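Local atomic coordinates of uncharacterized protein (Eubacterium rectale, PDB entry 5COZ), a protein that is of unknown function but is probably a bacterial lipoprotein in its full-length form, with a domain resembling the regulatory protein YycH. Residues A[157-162]-A[210-215]. Sequence-based numbering, arbitrary orientation.
With NA (sodium ion), chain B.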
loop_
_atom_site.group_PDB
_atom_site.type_symbol
_atom_site.label_atom_id
_atom_site.label_comp_id
_atom_site.label_asym_id
_atom_site.label_seq_id
_atom_site.Cartn_x
_atom_site.Cartn_y
_atom_site.Cartn_z
ATOM N N ASP A 157 11.141 -12.761 8.017
ATOM C CA ASP A 157 10.954 -14.111 7.472
ATOM C C ASP A 157 10.433 -15.084 8.530
ATOM O O ASP A 157 10.403 -16.291 8.257
ATOM C CB ASP A 157 12.299 -14.655 6.937
ATOM C CG ASP A 157 12.991 -13.717 5.962
ATOM O OD1 ASP A 157 12.314 -13.227 5.028
ATOM O OD2 ASP A 157 14.212 -13.462 6.148
ATOM N N LYS A 158 10.033 -14.584 9.713
ATOM C CA LYS A 158 9.540 -15.492 10.757
ATOM C C LYS A 158 8.310 -16.276 10.265
ATOM O O LYS A 158 7.435 -15.743 9.589
ATOM C CB LYS A 158 9.193 -14.710 12.039
ATOM C CG LYS A 158 8.723 -15.595 13.204
ATOM C CD LYS A 158 8.610 -14.840 14.494
ATOM C CE LYS A 158 8.057 -15.729 15.600
ATOM N NZ LYS A 158 8.096 -15.034 16.905
ATOM N N GLN A 159 8.289 -17.567 10.578
ATOM C CA GLN A 159 7.163 -18.430 10.252
ATOM C C GLN A 159 6.362 -18.655 11.505
ATOM O O GLN A 159 6.909 -19.161 12.486
ATOM C CB GLN A 159 7.656 -19.788 9.698
ATOM C CG GLN A 159 8.675 -19.643 8.567
ATOM C CD GLN A 159 8.016 -19.154 7.311
ATOM O OE1 GLN A 159 7.056 -19.767 6.814
ATOM N NE2 GLN A 159 8.447 -17.978 6.844
ATOM N N LEU A 160 5.092 -18.277 11.501
ATOM C CA LEU A 160 4.239 -18.493 12.674
ATOM C C LEU A 160 3.894 -19.961 12.764
ATOM O O LEU A 160 4.106 -20.706 11.793
ATOM C CB LEU A 160 3.009 -17.605 12.636
ATOM C CG LEU A 160 3.350 -16.100 12.626
ATOM C CD1 LEU A 160 2.094 -15.270 12.397
ATOM C CD2 LEU A 160 4.046 -15.665 13.954
HETATM N N MSE A 161 3.427 -20.416 13.931
HETATM C CA MSE A 161 3.287 -21.848 14.106
HETATM C C MSE A 161 1.984 -22.462 13.607
HETATM O O MSE A 161 1.947 -23.687 13.447
HETATM C CB MSE A 161 3.497 -22.221 15.563
HETATM C CG MSE A 161 4.969 -22.151 15.946
HETATM SE SE MSE A 161 5.343 -22.941 17.675
HETATM C CE MSE A 161 4.765 -21.469 18.699
ATOM N N PHE A 162 0.948 -21.660 13.331
ATOM C CA PHE A 162 -0.335 -22.232 12.921
ATOM C C PHE A 162 -0.390 -22.514 11.421
ATOM O O PHE A 162 -1.228 -23.312 10.999
ATOM C CB PHE A 162 -1.497 -21.326 13.350
ATOM C CG PHE A 162 -1.393 -19.898 12.854
ATOM C CD1 PHE A 162 -1.947 -19.527 11.630
ATOM C CD2 PHE A 162 -0.793 -18.916 13.635
ATOM C CE1 PHE A 162 -1.861 -18.200 11.185
ATOM C CE2 PHE A 162 -0.718 -17.596 13.192
ATOM C CZ PHE A 162 -1.222 -17.253 11.957
ATOM N N ASP A 210 -0.851 -14.082 17.494
ATOM C CA ASP A 210 0.027 -14.169 16.328
ATOM C C ASP A 210 -0.787 -14.049 15.042
ATOM O O ASP A 210 -1.722 -14.824 14.820
ATOM C CB ASP A 210 0.857 -15.453 16.349
ATOM C CG ASP A 210 1.930 -15.484 17.414
ATOM O OD1 ASP A 210 2.072 -14.481 18.157
ATOM O OD2 ASP A 210 2.642 -16.501 17.500
ATOM N N THR A 211 -0.431 -13.074 14.212
ATOM C CA THR A 211 -1.185 -12.762 13.000
ATOM C C THR A 211 -0.246 -12.456 11.850
ATOM O O THR A 211 0.760 -11.759 12.036
ATOM C CB THR A 211 -2.060 -11.515 13.312
ATOM O OG1 THR A 211 -2.952 -11.810 14.401
ATOM C CG2 THR A 211 -2.886 -11.035 12.123
ATOM N N TYR A 212 -0.554 -12.989 10.665
ATOM C CA TYR A 212 0.129 -12.569 9.443
ATOM C C TYR A 212 -0.674 -11.442 8.819
ATOM O O TYR A 212 -1.903 -11.553 8.781
ATOM C CB TYR A 212 0.156 -13.697 8.408
ATOM C CG TYR A 212 1.093 -14.841 8.664
ATOM C CD1 TYR A 212 2.476 -14.643 8.700
ATOM C CD2 TYR A 212 0.615 -16.139 8.763
ATOM C CE1 TYR A 212 3.352 -15.710 8.852
ATOM C CE2 TYR A 212 1.484 -17.221 8.886
ATOM C CZ TYR A 212 2.855 -17.003 8.921
ATOM O OH TYR A 212 3.707 -18.079 9.065
ATOM N N VAL A 213 -0.031 -10.411 8.287
ATOM C CA VAL A 213 -0.730 -9.350 7.560
ATOM C C VAL A 213 -0.126 -9.246 6.179
ATOM O O VAL A 213 1.061 -8.927 6.049
ATOM C CB VAL A 213 -0.676 -7.985 8.280
ATOM C CG1 VAL A 213 -1.298 -6.872 7.413
ATOM C CG2 VAL A 213 -1.382 -8.048 9.632
ATOM N N PHE A 214 -0.936 -9.491 5.149
ATOM C CA PHE A 214 -0.481 -9.260 3.789
ATOM C C PHE A 214 -0.969 -7.950 3.280
ATOM O O PHE A 214 -2.123 -7.585 3.511
ATOM C CB PHE A 214 -1.024 -10.335 2.836
ATOM C CG PHE A 214 -0.339 -11.651 3.054
ATOM C CD1 PHE A 214 -0.828 -12.567 3.986
ATOM C CD2 PHE A 214 0.750 -12.013 2.279
ATOM C CE1 PHE A 214 -0.186 -13.801 4.176
ATOM C CE2 PHE A 214 1.408 -13.233 2.486
ATOM C CZ PHE A 214 0.927 -14.119 3.429
ATOM N N PHE A 215 -0.101 -7.259 2.536
ATOM C CA PHE A 215 -0.485 -6.132 1.712
ATOM C C PHE A 215 -0.439 -6.602 0.297
ATOM O O PHE A 215 0.612 -7.001 -0.177
ATOM C CB PHE A 215 0.431 -4.889 1.850
ATOM C CG PHE A 215 0.292 -4.009 3.059
ATOM C CD1 PHE A 215 -0.428 -4.430 4.181
ATOM C CD2 PHE A 215 0.875 -2.750 3.081
ATOM C CE1 PHE A 215 -0.500 -3.614 5.332
ATOM C CE2 PHE A 215 0.764 -1.924 4.208
ATOM C CZ PHE A 215 0.076 -2.356 5.317
HETATM NA NA NA B . 2.764 -14.472 20.553
HETATM O O HOH W 1 2.709 -18.742 16.105
HETATM O O HOH W 2 3.282 -16.895 20.075
HETATM O O HOH W 3 0.679 -15.017 21.328
#
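Y212 meets L160 of the loop 157-162 twice, once with its ring and once with its hydroxyl. L160 sets its CD1 methyl over the centre of the phenol face as a CH-pi contact, 3.7 Å from the ring centroid and 7° off the ring normal. At the end of the same ring, L160 N donates a hydrogen bond to Y212 OH (2.8 Å, 146° at the hydrogen); that hydroxyl is also hydrogen-bonded to M163 O, so the loop backbone grips it from two residues. The other methyl, L160 CD2, lies 3.9 Å from D210 OD2. F162, its CG between the backbone N and the carbonyl carbon (chi1 55°), comes in obliquely: CZ packs 3.8 Å from Y212 CD2, while CE2 lies 3.4 Å from D210 O. The carboxylate of D210 divides its work. OD1 binds the sodium ion at 2.5 Å, with Q208 and two waters as further ligands, whereas OD2 accepts from one of these waters and from another, not metal-bound, that accepts from M161 N. The hydroxyl bonds and water bridge tie the loop before helix 165-178 to the start of strand 211-220 in the antiparallel sheet and to D210 just before it, beside the sodium site.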